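Local coordinates for protein CopN (Chlamydia pneumoniae, PDB 4NRH) that probably acts as a gatekeeper of type III secretion, working with its bound chaperone to direct when translocator proteins are exported, at residues T138-Y152 with E188-D200. Residues are numbered along the deposited sequence; the frame is centred on the assembly and turned at random.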
loop_
_atom_site.group_PDB
_atom_site.type_symbol
_atom_site.label_atom_id
_atom_site.label_comp_id
_atom_site.label_asym_id
_atom_site.label_seq_id
_atom_site.Cartn_x
_atom_site.Cartn_y
_atom_site.Cartn_z
ATOM N N THR A 138 9.093 -3.906 -10.812
ATOM C CA THR A 138 9.130 -2.968 -9.699
ATOM C C THR A 138 7.998 -1.959 -9.835
ATOM O O THR A 138 7.313 -1.919 -10.858
ATOM C CB THR A 138 10.474 -2.223 -9.621
ATOM O OG1 THR A 138 10.642 -1.415 -10.792
ATOM C CG2 THR A 138 11.629 -3.209 -9.518
ATOM N N CYS A 139 7.796 -1.160 -8.792
ATOM C CA CYS A 139 6.807 -0.087 -8.810
ATOM C C CYS A 139 7.002 0.856 -9.996
ATOM O O CYS A 139 6.054 1.166 -10.718
ATOM C CB CYS A 139 6.864 0.703 -7.502
ATOM S SG CYS A 139 5.741 2.111 -7.431
ATOM N N ASP A 140 8.239 1.308 -10.182
ATOM C CA ASP A 140 8.579 2.226 -11.263
ATOM C C ASP A 140 8.321 1.626 -12.643
ATOM O O ASP A 140 7.802 2.301 -13.533
ATOM C CB ASP A 140 10.041 2.657 -11.149
ATOM C CG ASP A 140 10.297 3.524 -9.933
ATOM O OD1 ASP A 140 9.334 4.137 -9.425
ATOM O OD2 ASP A 140 11.461 3.593 -9.483
ATOM N N GLN A 141 8.690 0.360 -12.818
ATOM C CA GLN A 141 8.470 -0.331 -14.084
ATOM C C GLN A 141 6.980 -0.453 -14.382
ATOM O O GLN A 141 6.555 -0.315 -15.529
ATOM C CB GLN A 141 9.127 -1.713 -14.070
ATOM C CG GLN A 141 10.646 -1.668 -14.028
ATOM C CD GLN A 141 11.268 -3.035 -13.822
ATOM O OE1 GLN A 141 10.624 -3.954 -13.318
ATOM N NE2 GLN A 141 12.530 -3.175 -14.211
ATOM N N LEU A 142 6.192 -0.721 -13.346
ATOM C CA LEU A 142 4.740 -0.753 -13.479
ATOM C C LEU A 142 4.200 0.615 -13.885
ATOM O O LEU A 142 3.296 0.714 -14.712
ATOM C CB LEU A 142 4.084 -1.212 -12.174
ATOM C CG LEU A 142 4.280 -2.679 -11.785
ATOM C CD1 LEU A 142 3.606 -2.978 -10.455
ATOM C CD2 LEU A 142 3.750 -3.596 -12.876
ATOM N N LEU A 143 4.763 1.669 -13.300
ATOM C CA LEU A 143 4.340 3.031 -13.604
ATOM C C LEU A 143 4.620 3.397 -15.058
ATOM O O LEU A 143 3.731 3.869 -15.767
ATOM C CB LEU A 143 5.035 4.031 -12.677
ATOM C CG LEU A 143 4.675 5.500 -12.917
ATOM C CD1 LEU A 143 3.209 5.754 -12.601
ATOM C CD2 LEU A 143 5.573 6.421 -12.105
ATOM N N SER A 144 5.858 3.175 -15.492
ATOM C CA SER A 144 6.260 3.442 -16.870
ATOM C C SER A 144 5.394 2.665 -17.854
ATOM O O SER A 144 5.053 3.162 -18.928
ATOM C CB SER A 144 7.733 3.091 -17.079
ATOM O OG SER A 144 8.550 3.726 -16.113
ATOM N N MET A 145 5.050 1.439 -17.477
ATOM C CA MET A 145 4.211 0.576 -18.298
ATOM C C MET A 145 2.822 1.179 -18.492
ATOM O O MET A 145 2.312 1.242 -19.611
ATOM C CB MET A 145 4.106 -0.814 -17.668
ATOM C CG MET A 145 3.401 -1.844 -18.530
ATOM S SD MET A 145 3.290 -3.446 -17.712
ATOM C CE MET A 145 4.992 -3.685 -17.213
ATOM N N LEU A 146 2.214 1.616 -17.394
ATOM C CA LEU A 146 0.870 2.186 -17.426
ATOM C C LEU A 146 0.836 3.576 -18.061
ATOM O O LEU A 146 -0.178 3.980 -18.630
ATOM C CB LEU A 146 0.287 2.257 -16.012
ATOM C CG LEU A 146 -0.513 1.067 -15.474
ATOM C CD1 LEU A 146 0.311 -0.212 -15.457
ATOM C CD2 LEU A 146 -1.048 1.378 -14.083
ATOM N N GLN A 147 1.943 4.306 -17.951
ATOM C CA GLN A 147 1.990 5.708 -18.360
ATOM C C GLN A 147 1.753 5.915 -19.855
ATOM O O GLN A 147 1.186 6.930 -20.262
ATOM C CB GLN A 147 3.332 6.325 -17.961
ATOM C CG GLN A 147 3.344 6.911 -16.556
ATOM C CD GLN A 147 4.642 7.621 -16.230
ATOM O OE1 GLN A 147 5.709 7.244 -16.717
ATOM N NE2 GLN A 147 4.559 8.657 -15.403
ATOM N N ASP A 148 2.187 4.958 -20.667
ATOM C CA ASP A 148 2.021 5.056 -22.113
ATOM C C ASP A 148 0.638 4.600 -22.563
ATOM O O ASP A 148 0.140 5.036 -23.602
ATOM C CB ASP A 148 3.093 4.232 -22.831
ATOM C CG ASP A 148 4.497 4.614 -22.415
ATOM O OD1 ASP A 148 4.738 5.814 -22.158
ATOM O OD2 ASP A 148 5.362 3.716 -22.351
ATOM N N ARG A 149 0.024 3.720 -21.779
ATOM C CA ARG A 149 -1.212 3.060 -22.188
ATOM C C ARG A 149 -2.484 3.697 -21.632
ATOM O O ARG A 149 -3.540 3.622 -22.260
ATOM C CB ARG A 149 -1.159 1.586 -21.781
ATOM C CG ARG A 149 -0.044 0.814 -22.465
ATOM C CD ARG A 149 0.156 -0.560 -21.853
ATOM N NE ARG A 149 1.557 -0.973 -21.918
ATOM C CZ ARG A 149 1.975 -2.222 -21.746
ATOM N NH1 ARG A 149 1.098 -3.183 -21.496
ATOM N NH2 ARG A 149 3.268 -2.507 -21.823
ATOM N N TYR A 150 -2.391 4.321 -20.462
ATOM C CA TYR A 150 -3.590 4.809 -19.788
ATOM C C TYR A 150 -3.480 6.241 -19.282
ATOM O O TYR A 150 -2.385 6.744 -19.024
ATOM C CB TYR A 150 -3.936 3.900 -18.606
ATOM C CG TYR A 150 -4.109 2.448 -18.974
ATOM C CD1 TYR A 150 -5.285 1.996 -19.555
ATOM C CD2 TYR A 150 -3.098 1.526 -18.739
ATOM C CE1 TYR A 150 -5.451 0.666 -19.895
ATOM C CE2 TYR A 150 -3.252 0.194 -19.074
ATOM C CZ TYR A 150 -4.432 -0.230 -19.653
ATOM O OH TYR A 150 -4.592 -1.554 -19.989
ATOM N N THR A 151 -4.632 6.889 -19.146
ATOM C CA THR A 151 -4.712 8.149 -18.426
ATOM C C THR A 151 -4.479 7.854 -16.950
ATOM O O THR A 151 -4.687 6.728 -16.499
ATOM C CB THR A 151 -6.073 8.839 -18.612
ATOM O OG1 THR A 151 -7.113 7.987 -18.113
ATOM C CG2 THR A 151 -6.327 9.141 -20.085
ATOM N N TYR A 152 -4.055 8.862 -16.196
ATOM C CA TYR A 152 -3.770 8.679 -14.779
ATOM C C TYR A 152 -5.011 8.304 -13.969
ATOM O O TYR A 152 -4.922 7.498 -13.043
ATOM C CB TYR A 152 -3.108 9.936 -14.208
ATOM C CG TYR A 152 -1.669 10.079 -14.651
ATOM C CD1 TYR A 152 -0.658 9.374 -14.013
ATOM C CD2 TYR A 152 -1.324 10.898 -15.719
ATOM C CE1 TYR A 152 0.658 9.487 -14.417
ATOM C CE2 TYR A 152 -0.007 11.018 -16.131
ATOM C CZ TYR A 152 0.978 10.310 -15.474
ATOM O OH TYR A 152 2.289 10.422 -15.874
ATOM N N GLU A 188 4.596 -4.468 -4.866
ATOM C CA GLU A 188 4.992 -3.443 -5.826
ATOM C C GLU A 188 3.788 -2.693 -6.387
ATOM O O GLU A 188 3.855 -1.488 -6.629
ATOM C CB GLU A 188 5.803 -4.061 -6.971
ATOM C CG GLU A 188 7.168 -4.599 -6.560
ATOM C CD GLU A 188 8.061 -3.541 -5.930
ATOM O OE1 GLU A 188 7.918 -2.349 -6.277
ATOM O OE2 GLU A 188 8.906 -3.903 -5.086
ATOM N N THR A 189 2.688 -3.412 -6.593
ATOM C CA THR A 189 1.476 -2.806 -7.127
ATOM C C THR A 189 0.823 -1.905 -6.079
ATOM O O THR A 189 0.257 -0.862 -6.410
ATOM C CB THR A 189 0.469 -3.875 -7.597
ATOM O OG1 THR A 189 1.091 -4.721 -8.572
ATOM C CG2 THR A 189 -0.763 -3.225 -8.213
ATOM N N ARG A 190 0.910 -2.306 -4.813
ATOM C CA ARG A 190 0.454 -1.459 -3.715
ATOM C C ARG A 190 1.272 -0.172 -3.658
ATOM O O ARG A 190 0.737 0.903 -3.396
ATOM C CB ARG A 190 0.529 -2.203 -2.378
ATOM C CG ARG A 190 -0.539 -3.271 -2.203
ATOM C CD ARG A 190 -0.466 -3.905 -0.823
ATOM N NE ARG A 190 -1.593 -4.798 -0.574
ATOM C CZ ARG A 190 -1.500 -6.123 -0.524
ATOM N NH1 ARG A 190 -0.327 -6.715 -0.702
ATOM N NH2 ARG A 190 -2.582 -6.856 -0.294
ATOM N N ASN A 191 2.575 -0.294 -3.895
ATOM C CA ASN A 191 3.449 0.869 -3.966
ATOM C C ASN A 191 3.080 1.765 -5.142
ATOM O O ASN A 191 3.175 2.989 -5.054
ATOM C CB ASN A 191 4.913 0.438 -4.071
ATOM C CG ASN A 191 5.413 -0.238 -2.809
ATOM O OD1 ASN A 191 4.766 -0.182 -1.763
ATOM N ND2 ASN A 191 6.569 -0.884 -2.903
ATOM N N LEU A 192 2.670 1.147 -6.245
ATOM C CA LEU A 192 2.194 1.882 -7.412
ATOM C C LEU A 192 0.962 2.710 -7.066
ATOM O O LEU A 192 0.861 3.876 -7.445
ATOM C CB LEU A 192 1.883 0.928 -8.567
ATOM C CG LEU A 192 1.237 1.568 -9.799
ATOM C CD1 LEU A 192 2.134 2.658 -10.369
ATOM C CD2 LEU A 192 0.920 0.521 -10.854
ATOM N N GLN A 193 0.024 2.093 -6.354
ATOM C CA GLN A 193 -1.209 2.766 -5.961
ATOM C C GLN A 193 -0.923 3.959 -5.053
ATOM O O GLN A 193 -1.630 4.964 -5.095
ATOM C CB GLN A 193 -2.155 1.788 -5.262
ATOM C CG GLN A 193 -2.680 0.682 -6.164
ATOM C CD GLN A 193 -3.763 -0.146 -5.501
ATOM O OE1 GLN A 193 -3.647 -0.523 -4.334
ATOM N NE2 GLN A 193 -4.828 -0.429 -6.242
ATOM N N ALA A 194 0.118 3.839 -4.234
ATOM C CA ALA A 194 0.538 4.934 -3.367
ATOM C C ALA A 194 1.098 6.082 -4.202
ATOM O O ALA A 194 0.768 7.248 -3.978
ATOM C CB ALA A 194 1.571 4.453 -2.359
ATOM N N VAL A 195 1.949 5.737 -5.162
ATOM C CA VAL A 195 2.523 6.708 -6.087
ATOM C C VAL A 195 1.437 7.443 -6.875
ATOM O O VAL A 195 1.518 8.655 -7.082
ATOM C CB VAL A 195 3.506 6.024 -7.066
ATOM C CG1 VAL A 195 3.865 6.951 -8.216
ATOM C CG2 VAL A 195 4.759 5.579 -6.327
ATOM N N LEU A 196 0.410 6.705 -7.289
ATOM C CA LEU A 196 -0.694 7.274 -8.061
ATOM C C LEU A 196 -1.450 8.370 -7.311
ATOM O O LEU A 196 -1.982 9.291 -7.928
ATOM C CB LEU A 196 -1.672 6.173 -8.478
ATOM C CG LEU A 196 -1.218 5.247 -9.608
ATOM C CD1 LEU A 196 -2.236 4.143 -9.835
ATOM C CD2 LEU A 196 -0.989 6.041 -10.883
ATOM N N THR A 197 -1.508 8.262 -5.987
ATOM C CA THR A 197 -2.194 9.261 -5.172
ATOM C C THR A 197 -1.564 10.641 -5.335
ATOM O O THR A 197 -2.260 11.656 -5.302
ATOM C CB THR A 197 -2.188 8.882 -3.680
ATOM O OG1 THR A 197 -0.842 8.882 -3.188
ATOM C CG2 THR A 197 -2.801 7.503 -3.474
ATOM N N SER A 198 -0.246 10.672 -5.509
ATOM C CA SER A 198 0.467 11.926 -5.722
ATOM C C SER A 198 0.085 12.553 -7.056
ATOM O O SER A 198 -0.256 13.733 -7.119
ATOM C CB SER A 198 1.978 11.705 -5.667
ATOM O OG SER A 198 2.370 11.172 -4.418
ATOM N N TYR A 199 0.150 11.757 -8.120
ATOM C CA TYR A 199 -0.241 12.217 -9.448
ATOM C C TYR A 199 -1.683 12.710 -9.444
ATOM O O TYR A 199 -2.000 13.728 -10.052
ATOM C CB TYR A 199 -0.062 11.106 -10.484
ATOM C CG TYR A 199 1.382 10.845 -10.856
ATOM C CD1 TYR A 199 2.165 9.968 -10.116
ATOM C CD2 TYR A 199 1.962 11.477 -11.947
ATOM C CE1 TYR A 199 3.485 9.727 -10.455
ATOM C CE2 TYR A 199 3.278 11.243 -12.295
ATOM C CZ TYR A 199 4.034 10.368 -11.546
ATOM O OH TYR A 199 5.346 10.136 -11.892
ATOM N N ASP A 200 -2.550 11.979 -8.749
ATOM C CA ASP A 200 -3.949 12.367 -8.618
ATOM C C ASP A 200 -4.073 13.697 -7.885
ATOM O O ASP A 200 -4.862 14.561 -8.273
ATOM C CB ASP A 200 -4.743 11.283 -7.884
ATOM C CG ASP A 200 -6.187 11.683 -7.634
ATOM O OD1 ASP A 200 -6.451 12.362 -6.617
ATOM O OD2 ASP A 200 -7.057 11.321 -8.453
HETATM O O HOH W 1 6.667 10.017 -14.136
#
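L192 and C139 interlock as reciprocal knobs into holes where helix 139-149 meets the 188-200 part of helix 179-215, the axes of these two segments 8.7 Å apart at closest and crossing at -61°. The L192 fork spreads over the first helix: CD2 lies 3.8 Å from L142 CB and also meets L146 CD2, while CD1 rests against L143. In return, C139 SG, swung opposite the backbone N, settles among E188, N191, L192 and V195, 3.8 Å from V195 CG2. L142 CD1 touches T189 OG1 at the flank; that hydroxyl bonds to L185 O within its own helix.

Polar contact at the E188 end is slight. E188, bent at chi2, brings OE1 2.8 Å from C139 N, a weak bond at an N-H angle of 130°. C139 lies inside the turn closed by the T138/Q141 capping box.

At the Y199 end an aromatic pair closes the contact. The Y152 and Y199 planes are 9° apart, yet slid so that the rings barely overlap; Y152 CE1 comes 3.4 Å from Y199 CD2. Q147 NE2 binds Y152 OH weakly, and one water accepts from Q147 NE2 and lies 2.6 Å from Y199 OH. Y152 also packs edge-to-face with F226.

R190 and Q193, whose CB atoms point away from this contact, bind D24 of the separate SycD chaperone chain. The C139 and L192 knobs mark knobs-into-holes packing of obliquely crossed helices in an all-helical gatekeeper of the YopN/MxiC type.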